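Local coordinates for HD domain protein (Enterococcus faecalis, PDB 4LRL), which probably hydrolyses deoxyribonucleoside triphosphates such as dGTP as a metal-binding HD-domain phosphohydrolase whose activity is allosterically regulated by nucleotides, at residues R66-K71 with Y317-G323; T75-T79 with F347-K351; R230-V234 with N247-A251. All blocks are in the same frame, centred on the assembly; numbering follows the deposited sequence.

Interaction 1. Residues R66-K71 with Y317-G323; sequences RLRRIK and YLKLDDG. With DGT (2'-deoxyguanosine-5'-triphosphate), chain O.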
# COMPACT_ATOMS: atom_id res chain seq x y z
N ARG C 66 14.50 22.82 -16.40
CA ARG C 66 13.34 23.09 -17.24
C ARG C 66 12.48 21.83 -17.45
O ARG C 66 11.32 21.91 -17.85
CB ARG C 66 13.74 23.75 -18.57
CG ARG C 66 14.59 22.91 -19.48
CD ARG C 66 14.21 23.13 -20.94
NE ARG C 66 14.39 21.88 -21.67
CZ ARG C 66 13.78 21.53 -22.79
NH1 ARG C 66 14.06 20.35 -23.31
NH2 ARG C 66 12.90 22.34 -23.40
N LEU C 67 13.06 20.67 -17.14
CA LEU C 67 12.30 19.43 -17.13
C LEU C 67 11.18 19.43 -16.07
O LEU C 67 10.26 18.63 -16.16
CB LEU C 67 13.23 18.22 -16.96
CG LEU C 67 14.33 18.02 -18.02
CD1 LEU C 67 15.13 16.73 -17.78
CD2 LEU C 67 13.77 18.06 -19.46
N ARG C 68 11.23 20.33 -15.09
CA ARG C 68 10.11 20.52 -14.16
C ARG C 68 8.86 20.99 -14.88
O ARG C 68 7.74 20.68 -14.47
CB ARG C 68 10.44 21.55 -13.08
CG ARG C 68 11.45 21.08 -12.06
CD ARG C 68 11.95 22.29 -11.29
NE ARG C 68 12.87 21.95 -10.21
CZ ARG C 68 12.51 21.53 -9.01
NH1 ARG C 68 11.22 21.35 -8.72
NH2 ARG C 68 13.43 21.27 -8.09
N ARG C 69 9.06 21.75 -15.96
CA ARG C 69 7.98 22.38 -16.70
C ARG C 69 7.47 21.51 -17.87
O ARG C 69 6.77 22.00 -18.76
CB ARG C 69 8.41 23.77 -17.17
CG ARG C 69 8.81 24.68 -16.01
CD ARG C 69 9.05 26.12 -16.43
NE ARG C 69 10.20 26.28 -17.31
CZ ARG C 69 11.46 26.35 -16.90
NH1 ARG C 69 11.77 26.27 -15.61
NH2 ARG C 69 12.42 26.49 -17.80
N ILE C 70 7.81 20.23 -17.85
CA ILE C 70 7.40 19.32 -18.91
C ILE C 70 6.86 18.03 -18.30
O ILE C 70 7.57 17.33 -17.57
CB ILE C 70 8.56 19.02 -19.90
CG1 ILE C 70 9.03 20.32 -20.58
CG2 ILE C 70 8.12 18.01 -20.95
CD1 ILE C 70 10.26 20.15 -21.47
N LYS C 71 5.60 17.72 -18.58
CA LYS C 71 4.95 16.52 -18.05
C LYS C 71 5.59 15.29 -18.63
O LYS C 71 5.94 15.26 -19.81
CB LYS C 71 3.45 16.50 -18.35
CG LYS C 71 2.60 17.36 -17.41
CD LYS C 71 1.10 17.17 -17.70
CE LYS C 71 0.67 17.85 -19.01
NZ LYS C 71 1.03 19.33 -19.14
N TYR C 317 14.84 26.04 -28.83
CA TYR C 317 14.21 24.81 -28.39
C TYR C 317 14.09 24.75 -26.87
O TYR C 317 13.02 24.44 -26.34
CB TYR C 317 14.98 23.60 -28.92
CG TYR C 317 14.37 22.26 -28.58
CD1 TYR C 317 13.40 21.68 -29.39
CD2 TYR C 317 14.79 21.56 -27.45
CE1 TYR C 317 12.85 20.44 -29.07
CE2 TYR C 317 14.27 20.32 -27.13
CZ TYR C 317 13.30 19.76 -27.94
OH TYR C 317 12.79 18.53 -27.61
N LEU C 318 15.19 25.07 -26.18
CA LEU C 318 15.28 25.02 -24.72
C LEU C 318 14.28 25.93 -24.00
O LEU C 318 14.02 25.74 -22.81
CB LEU C 318 16.70 25.35 -24.27
CG LEU C 318 17.80 24.33 -24.56
CD1 LEU C 318 19.17 24.95 -24.34
CD2 LEU C 318 17.63 23.07 -23.70
N LYS C 319 13.74 26.90 -24.72
CA LYS C 319 12.78 27.83 -24.14
C LYS C 319 11.41 27.20 -24.07
O LYS C 319 10.51 27.75 -23.43
CB LYS C 319 12.71 29.11 -24.98
CG LYS C 319 13.84 30.10 -24.74
CD LYS C 319 13.75 31.25 -25.72
CE LYS C 319 14.81 32.32 -25.44
NZ LYS C 319 14.98 33.19 -26.64
N LEU C 320 11.24 26.07 -24.75
CA LEU C 320 9.94 25.43 -24.87
C LEU C 320 9.61 24.49 -23.71
O LEU C 320 10.47 23.72 -23.28
CB LEU C 320 9.85 24.65 -26.17
CG LEU C 320 9.74 25.42 -27.49
CD1 LEU C 320 9.58 24.39 -28.59
CD2 LEU C 320 8.58 26.41 -27.49
N ASP C 321 8.37 24.58 -23.24
CA ASP C 321 7.82 23.68 -22.21
C ASP C 321 6.29 23.61 -22.35
O ASP C 321 5.74 24.24 -23.24
CB ASP C 321 8.23 24.14 -20.81
CG ASP C 321 7.81 25.57 -20.49
OD1 ASP C 321 8.64 26.32 -19.94
OD2 ASP C 321 6.66 25.95 -20.80
N ASP C 322 5.61 22.85 -21.49
CA ASP C 322 4.14 22.69 -21.61
C ASP C 322 3.37 24.01 -21.44
O ASP C 322 2.35 24.24 -22.10
CB ASP C 322 3.61 21.64 -20.60
CG ASP C 322 4.25 20.26 -20.78
OD1 ASP C 322 4.04 19.40 -19.90
OD2 ASP C 322 4.95 20.02 -21.78
N GLY C 323 3.87 24.87 -20.56
CA GLY C 323 3.23 26.14 -20.29
C GLY C 323 3.28 27.12 -21.45
O GLY C 323 2.39 27.96 -21.59
PG DGT O . 22.55 24.45 0.19
O1G DGT O . 23.38 25.66 -0.16
O2G DGT O . 22.53 23.37 -0.87
O3G DGT O . 22.80 23.95 1.60
O3B DGT O . 21.04 25.01 0.18
PB DGT O . 19.86 24.28 1.00
O1B DGT O . 20.25 22.84 1.25
O2B DGT O . 19.48 25.16 2.17
O3A DGT O . 18.63 24.35 -0.05
PA DGT O . 18.62 23.67 -1.51
O1A DGT O . 19.85 22.86 -1.74
O2A DGT O . 18.25 24.72 -2.52
O5' DGT O . 17.38 22.66 -1.37
C5' DGT O . 17.20 21.88 -0.18
C4' DGT O . 16.03 20.91 -0.34
O4' DGT O . 15.43 21.07 -1.63
C3' DGT O . 16.51 19.47 -0.25
O3' DGT O . 15.67 18.76 0.68
C2' DGT O . 16.36 18.89 -1.65
C1' DGT O . 15.28 19.79 -2.24
N9 DGT O . 15.31 19.92 -3.72
C8 DGT O . 14.33 19.53 -4.55
N7 DGT O . 14.63 19.80 -5.84
C5 DGT O . 15.83 20.39 -5.84
C6 DGT O . 16.73 20.92 -6.88
O6 DGT O . 16.40 20.88 -8.08
N1 DGT O . 17.90 21.45 -6.48
C2 DGT O . 18.27 21.50 -5.18
N2 DGT O . 19.47 22.04 -4.86
N3 DGT O . 17.49 21.03 -4.18
C4 DGT O . 16.28 20.47 -4.45
O HOH W 1 5.01 23.90 -18.13
O HOH W 2 4.79 17.14 -21.93
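Tyr317 meets the guanidinium of Arg66, whose NH1 lies 3.8 Å from Tyr317 CE2; the Tyr317 hydroxyl is bound to Gly137. Leu318 follows, holding CD2 4.0 Å above one face of the Arg66 guanidinium, while Ile70 CD1 occupies the opposite face. At the edge of the same group, Arg66 NH2 comes within 2.8 Å of Leu320 O. Asp321 then forms a salt bridge with Arg69: NE reaches OD1 at 3.1 Å, with the oxygen in the guanidinium plane but NE above the carboxylate plane. Arg69 NH1 is hydrogen-bonded to Leu348 O of the second subunit. Asp322 OD1 takes two donors of Lys71 from opposite carboxylate faces, the backbone N at 2.6 Å, nearly straight at 169°, and NZ at 3.1 Å. Bends at chi3 (-73°) and chi4 (-53°) fold NZ back to that oxygen; NZ also bonds Tyr141 OH. Asp322 N donates to Arg69 O at 3.1 Å, and a water links that carbonyl to Gly323 N. Asp321 is the N-cap of helix 322-332, its OD2 accepting from Val324 N, and this capped start docks on the loop carrying Arg68, whose NH2 binds guanine O6 in a dGTP site shared with the second subunit.

Interaction 2. Residues T75-T79 with F347-K351; sequences TSSFT and FLMRK. With DGT (2'-deoxyguanosine-5'-triphosphate), chain R; TTP (thymidine-5'-triphosphate), chain S.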
# COMPACT_ATOMS: atom_id res chain seq x y z
N THR C 75 -0.30 13.52 -22.40
CA THR C 75 -1.74 13.60 -22.43
C THR C 75 -2.39 12.62 -21.47
O THR C 75 -3.60 12.69 -21.26
CB THR C 75 -2.28 13.31 -23.84
OG1 THR C 75 -1.74 12.08 -24.32
CG2 THR C 75 -1.92 14.46 -24.81
N SER C 76 -1.61 11.73 -20.88
CA SER C 76 -2.14 10.76 -19.94
C SER C 76 -2.90 11.36 -18.76
O SER C 76 -3.81 10.73 -18.23
CB SER C 76 -1.04 9.84 -19.43
OG SER C 76 -0.92 8.72 -20.28
N SER C 77 -2.53 12.57 -18.35
CA SER C 77 -3.19 13.21 -17.22
C SER C 77 -4.68 13.47 -17.49
O SER C 77 -5.45 13.69 -16.56
CB SER C 77 -2.46 14.51 -16.85
OG SER C 77 -2.68 15.53 -17.82
N PHE C 78 -5.08 13.44 -18.75
CA PHE C 78 -6.49 13.63 -19.08
C PHE C 78 -7.35 12.40 -18.74
O PHE C 78 -8.56 12.52 -18.46
CB PHE C 78 -6.65 14.01 -20.55
CG PHE C 78 -6.16 15.40 -20.87
CD1 PHE C 78 -5.03 15.57 -21.66
CD2 PHE C 78 -6.83 16.53 -20.39
CE1 PHE C 78 -4.55 16.86 -21.97
CE2 PHE C 78 -6.36 17.82 -20.69
CZ PHE C 78 -5.22 17.98 -21.49
N THR C 79 -6.71 11.23 -18.73
CA THR C 79 -7.39 9.98 -18.40
C THR C 79 -7.08 9.53 -16.97
O THR C 79 -7.96 8.97 -16.30
CB THR C 79 -7.04 8.87 -19.40
OG1 THR C 79 -7.37 9.30 -20.73
CG2 THR C 79 -7.82 7.60 -19.10
N PHE C 347 -8.65 21.04 -26.70
CA PHE C 347 -7.49 20.66 -25.90
C PHE C 347 -7.46 21.28 -24.51
O PHE C 347 -7.11 20.62 -23.53
CB PHE C 347 -6.17 20.97 -26.61
CG PHE C 347 -4.97 20.34 -25.93
CD1 PHE C 347 -4.64 19.02 -26.18
CD2 PHE C 347 -4.20 21.07 -25.03
CE1 PHE C 347 -3.54 18.43 -25.55
CE2 PHE C 347 -3.09 20.50 -24.39
CZ PHE C 347 -2.76 19.18 -24.65
N LEU C 348 -7.81 22.56 -24.41
CA LEU C 348 -7.85 23.21 -23.10
C LEU C 348 -9.01 22.72 -22.24
O LEU C 348 -8.86 22.59 -21.02
CB LEU C 348 -7.91 24.73 -23.25
CG LEU C 348 -6.65 25.38 -23.84
CD1 LEU C 348 -6.99 26.80 -24.30
CD2 LEU C 348 -5.46 25.37 -22.86
N MET C 349 -10.14 22.43 -22.87
CA MET C 349 -11.40 22.09 -22.17
C MET C 349 -11.67 20.57 -22.07
O MET C 349 -12.70 20.16 -21.51
CB MET C 349 -12.60 22.80 -22.84
CG MET C 349 -12.52 24.34 -22.93
SD MET C 349 -11.67 25.08 -21.53
CE MET C 349 -11.70 26.83 -21.94
N ARG C 350 -10.75 19.75 -22.60
CA ARG C 350 -10.84 18.29 -22.61
C ARG C 350 -12.05 17.76 -23.38
O ARG C 350 -13.05 17.35 -22.80
CB ARG C 350 -10.78 17.70 -21.18
CG ARG C 350 -10.58 16.18 -21.13
CD ARG C 350 -10.77 15.61 -19.73
NE ARG C 350 -10.54 14.16 -19.64
CZ ARG C 350 -11.37 13.21 -20.07
NH1 ARG C 350 -11.05 11.94 -19.93
NH2 ARG C 350 -12.52 13.52 -20.68
N LYS C 351 -11.94 17.79 -24.71
CA LYS C 351 -12.98 17.25 -25.59
C LYS C 351 -12.31 16.26 -26.51
O LYS C 351 -12.08 16.57 -27.67
CB LYS C 351 -13.64 18.34 -26.44
CG LYS C 351 -14.10 19.58 -25.70
CD LYS C 351 -15.27 19.30 -24.82
CE LYS C 351 -15.84 20.60 -24.25
NZ LYS C 351 -16.78 20.31 -23.14
PG DGT R . -18.27 8.46 -21.80
O1G DGT R . -18.23 7.13 -21.06
O2G DGT R . -19.19 8.45 -23.01
O3G DGT R . -18.43 9.67 -20.89
O3B DGT R . -16.82 8.69 -22.46
PB DGT R . -15.52 7.85 -22.05
O1B DGT R . -15.19 6.91 -23.18
O2B DGT R . -15.67 7.32 -20.65
O3A DGT R . -14.40 8.99 -22.03
PA DGT R . -14.22 10.12 -20.91
O1A DGT R . -13.85 11.38 -21.63
O2A DGT R . -15.33 10.17 -19.91
O5' DGT R . -12.88 9.64 -20.14
C5' DGT R . -12.67 8.31 -19.70
C4' DGT R . -12.13 8.31 -18.26
O4' DGT R . -11.14 9.32 -18.03
C3' DGT R . -13.24 8.65 -17.28
O3' DGT R . -14.13 7.54 -17.05
C2' DGT R . -12.47 9.12 -16.05
C1' DGT R . -11.16 9.66 -16.63
N9 DGT R . -11.02 11.12 -16.45
C8 DGT R . -9.96 11.73 -15.88
N7 DGT R . -10.11 13.09 -15.85
C5 DGT R . -11.30 13.35 -16.42
C6 DGT R . -12.11 14.57 -16.71
O6 DGT R . -11.72 15.73 -16.43
N1 DGT R . -13.28 14.42 -17.30
C2 DGT R . -13.78 13.23 -17.63
N2 DGT R . -14.99 13.21 -18.22
N3 DGT R . -13.12 12.06 -17.41
C4 DGT R . -11.89 12.06 -16.81
PA TTP S . -12.48 4.21 -18.32
O1A TTP S . -13.51 5.30 -18.39
O2A TTP S . -11.47 4.08 -19.43
O3A TTP S . -13.16 2.75 -18.14
PB TTP S . -14.42 2.34 -17.18
O1B TTP S . -14.20 2.91 -15.80
O2B TTP S . -14.55 0.83 -17.26
O3B TTP S . -15.75 3.04 -17.81
PG TTP S . -16.01 3.59 -19.33
O1G TTP S . -17.52 3.51 -19.46
O2G TTP S . -15.25 2.64 -20.24
O3G TTP S . -15.52 5.02 -19.37
O5' TTP S . -11.66 4.40 -16.96
C5' TTP S . -12.04 5.35 -15.95
C4' TTP S . -10.88 5.54 -14.99
O4' TTP S . -10.33 4.26 -14.64
C3' TTP S . -9.76 6.36 -15.61
O3' TTP S . -9.28 7.36 -14.72
C2' TTP S . -8.63 5.39 -15.85
C1' TTP S . -8.93 4.23 -14.90
N1 TTP S . -8.51 2.97 -15.52
C2 TTP S . -7.64 2.07 -14.82
O2 TTP S . -7.22 2.34 -13.67
N3 TTP S . -7.26 0.92 -15.41
C4 TTP S . -7.69 0.61 -16.65
O4 TTP S . -7.31 -0.47 -17.16
C5 TTP S . -8.54 1.48 -17.36
C5M TTP S . -9.04 1.16 -18.75
C6 TTP S . -8.94 2.67 -16.76
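Phe78 presses its ring edge against the face of Phe347, a T-shaped pair with centroids 5.4 Å apart and planes at 74°. The CE1-CZ side of Phe78 does the touching. CB of Phe78 points at 347-351; Phe347 starts off across that direction, and CG anti to the backbone N (chi1 -168°) carries its ring nearer. Along the other side of Phe78, the aliphatic part of Arg350 slides past in the opposite direction, CG against CD2.

The contact is tightest in its polar part, at the end of the extended arginine. Phe78 O is gripped side-on by two nitrogens of one guanidinium, Arg350 NE at 2.8 Å and Arg350 NH1 at 2.9 Å. The oxygen sits in the guanidinium plane, yet both donors approach from the same face of the peptide group, NH1 as much as 44° out of its plane. One guanidinium face is laid on the guanine of the bound dGTP, with N3 3.2 Å from the plane. Arg350 NH2 donates to O1A of this dGTP at 2.7 Å and Arg350 NH1 to its O5' at 2.9 Å; Lys38, Asn60, Gln65 and Arg68 of the second subunit complete the site.

The contact is looser towards Thr75, which is partly exposed: its CG2 only comes to 4.4 Å from Phe347 CE1, at the ring edge. Behind both rings stands helix 270-291, with Met275 on Phe78 and Leu279 on Phe347.

Thr79 OG1 is bound to Ser272. The Phe78 carbonyl and the dGTP together fix the rotation of the Arg350 guanidinium, which ties that carbonyl to an alpha-phosphate oxygen, while Thr79 O accepts the O3' hydroxyl of dTTP; neighbouring carbonyls of one loop thus probably link two nucleotide sites.

Interaction 3. Residues R230-V234 with N247-A251; sequences RILRV and NGMHA
The guanidinium of Arg230 has Val234 CG1 on one face, 3.6 Å above the plane and displaced toward the rim, and the backbone oxygen of Asn247 at its edge, in plane. The side-chain oxygen of Asn247 approaches obliquely instead, with OD1 2.9 Å from Arg230 NH2, and the amide plane is turned 65° from that of the guanidinium. The two side chains cross at about a right angle. The Arg230 charge also has a cation-pi partner in Tyr47 of the fourth subunit.

The stem of the arginine does the packing. With CG anti to the backbone N (chi1 -173°), Arg230 CG is set against Ala251 CB at 3.5 Å; the bend at chi2 (52°) then turns the rest of the chain toward Asn247. Ile231 brings its CD1 into van der Waals approach, 3.9 Å from Ala251 O, and the apolar pair beside it is Ile231 CG1 with Ala251 CB at 4.3 Å.

Further along, Val234 points at Gly248 and sets CG1 3.7 Å from its CA. The backbones come close at this place: Val234 CA and Gly248 CA are 5.8 Å apart. Gly248 occupies the N-cap position of helix 249-267, so the residue without a side chain marks the helix start exactly where Val234 leans on it.

The contact thus closes the base of the antiparallel hairpin formed by strands 235-238 and 241-245. Helix 228-234 runs into the first strand and helix 249-267 follows the second. Val234 is backbone-bonded to Ala245, Ile231 packs on Phe244, and Leu232 of the same helix packs against helix 87-108.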
# COMPACT_ATOMS: atom_id res chain seq x y z
N ARG C 230 13.82 -6.57 -5.01
CA ARG C 230 14.19 -7.94 -5.36
C ARG C 230 15.04 -7.99 -6.63
O ARG C 230 15.95 -8.81 -6.73
CB ARG C 230 13.01 -8.91 -5.45
CG ARG C 230 13.45 -10.41 -5.65
CD ARG C 230 14.48 -10.92 -4.63
NE ARG C 230 14.98 -12.26 -4.97
CZ ARG C 230 15.95 -12.91 -4.32
NH1 ARG C 230 16.55 -12.38 -3.27
NH2 ARG C 230 16.31 -14.11 -4.74
N ILE C 231 14.77 -7.09 -7.57
CA ILE C 231 15.61 -7.01 -8.76
C ILE C 231 17.01 -6.55 -8.39
O ILE C 231 18.00 -7.08 -8.90
CB ILE C 231 14.98 -6.15 -9.88
CG1 ILE C 231 13.65 -6.78 -10.33
CG2 ILE C 231 15.96 -6.02 -11.08
CD1 ILE C 231 13.02 -6.14 -11.51
N LEU C 232 17.10 -5.60 -7.47
CA LEU C 232 18.39 -5.12 -7.01
C LEU C 232 19.20 -6.18 -6.28
O LEU C 232 20.42 -6.12 -6.24
CB LEU C 232 18.24 -3.86 -6.16
CG LEU C 232 17.76 -2.61 -6.92
CD1 LEU C 232 17.70 -1.40 -6.02
CD2 LEU C 232 18.62 -2.33 -8.14
N ARG C 233 18.51 -7.18 -5.71
CA ARG C 233 19.19 -8.24 -4.98
C ARG C 233 19.83 -9.29 -5.90
O ARG C 233 20.71 -10.03 -5.48
CB ARG C 233 18.22 -8.92 -4.01
CG ARG C 233 18.89 -9.71 -2.89
CD ARG C 233 19.27 -8.82 -1.72
NE ARG C 233 20.22 -9.46 -0.81
CZ ARG C 233 20.57 -8.97 0.38
NH1 ARG C 233 20.04 -7.84 0.83
NH2 ARG C 233 21.45 -9.63 1.13
N VAL C 234 19.38 -9.35 -7.15
CA VAL C 234 19.84 -10.38 -8.08
C VAL C 234 20.53 -9.82 -9.32
O VAL C 234 21.15 -10.58 -10.07
CB VAL C 234 18.70 -11.34 -8.51
CG1 VAL C 234 18.15 -12.11 -7.31
CG2 VAL C 234 17.59 -10.60 -9.25
N ASN C 247 18.08 -17.29 -9.55
CA ASN C 247 17.20 -17.42 -8.38
C ASN C 247 16.22 -16.24 -8.22
O ASN C 247 15.33 -16.28 -7.38
CB ASN C 247 17.99 -17.67 -7.09
CG ASN C 247 18.86 -16.50 -6.70
OD1 ASN C 247 18.46 -15.64 -5.92
ND2 ASN C 247 20.07 -16.45 -7.25
N GLY C 248 16.38 -15.21 -9.05
CA GLY C 248 15.48 -14.07 -9.04
C GLY C 248 14.58 -13.96 -10.27
O GLY C 248 14.02 -12.89 -10.53
N MET C 249 14.43 -15.05 -11.01
CA MET C 249 13.63 -15.06 -12.24
C MET C 249 12.20 -14.53 -12.05
O MET C 249 11.71 -13.75 -12.87
CB MET C 249 13.58 -16.47 -12.85
CG MET C 249 12.58 -16.56 -14.00
SD MET C 249 12.01 -18.19 -14.49
CE MET C 249 11.46 -18.94 -12.95
N HIS C 250 11.52 -14.96 -10.99
CA HIS C 250 10.13 -14.55 -10.76
C HIS C 250 9.99 -13.04 -10.59
O HIS C 250 9.02 -12.46 -11.07
CB HIS C 250 9.51 -15.28 -9.56
CG HIS C 250 9.42 -16.77 -9.74
ND1 HIS C 250 8.76 -17.36 -10.79
CD2 HIS C 250 9.89 -17.78 -8.97
CE1 HIS C 250 8.83 -18.67 -10.67
NE2 HIS C 250 9.51 -18.96 -9.58
N ALA C 251 10.97 -12.42 -9.94
CA ALA C 251 11.03 -10.97 -9.83
C ALA C 251 11.24 -10.31 -11.20
O ALA C 251 10.69 -9.24 -11.46
CB ALA C 251 12.12 -10.56 -8.87

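How the interactions relate
Interactions 1 and 2 are neighbours, with centres 18 Å apart, and touch through Lys71 and Ser77. Their first segments share the loop between helices 62-65 and 87-108; 317-323 bridges helices 314-318 and 322-332, and 347-351 runs off the end of helix 338-348. Along the chain the segments alternate. Both reach the second subunit and together bring Arg68 and Arg350 to dGTP sites built across that interface. Interaction 3 is local, between helices 228-234 and 249-267, its centre 37 and 38 Å from theirs. Residues of its segments touch the third and fourth subunits, and Arg233 of the third subunit reaches the dTTP held by Thr79, so copies of interactions 2 and 3 meet at that nucleotide.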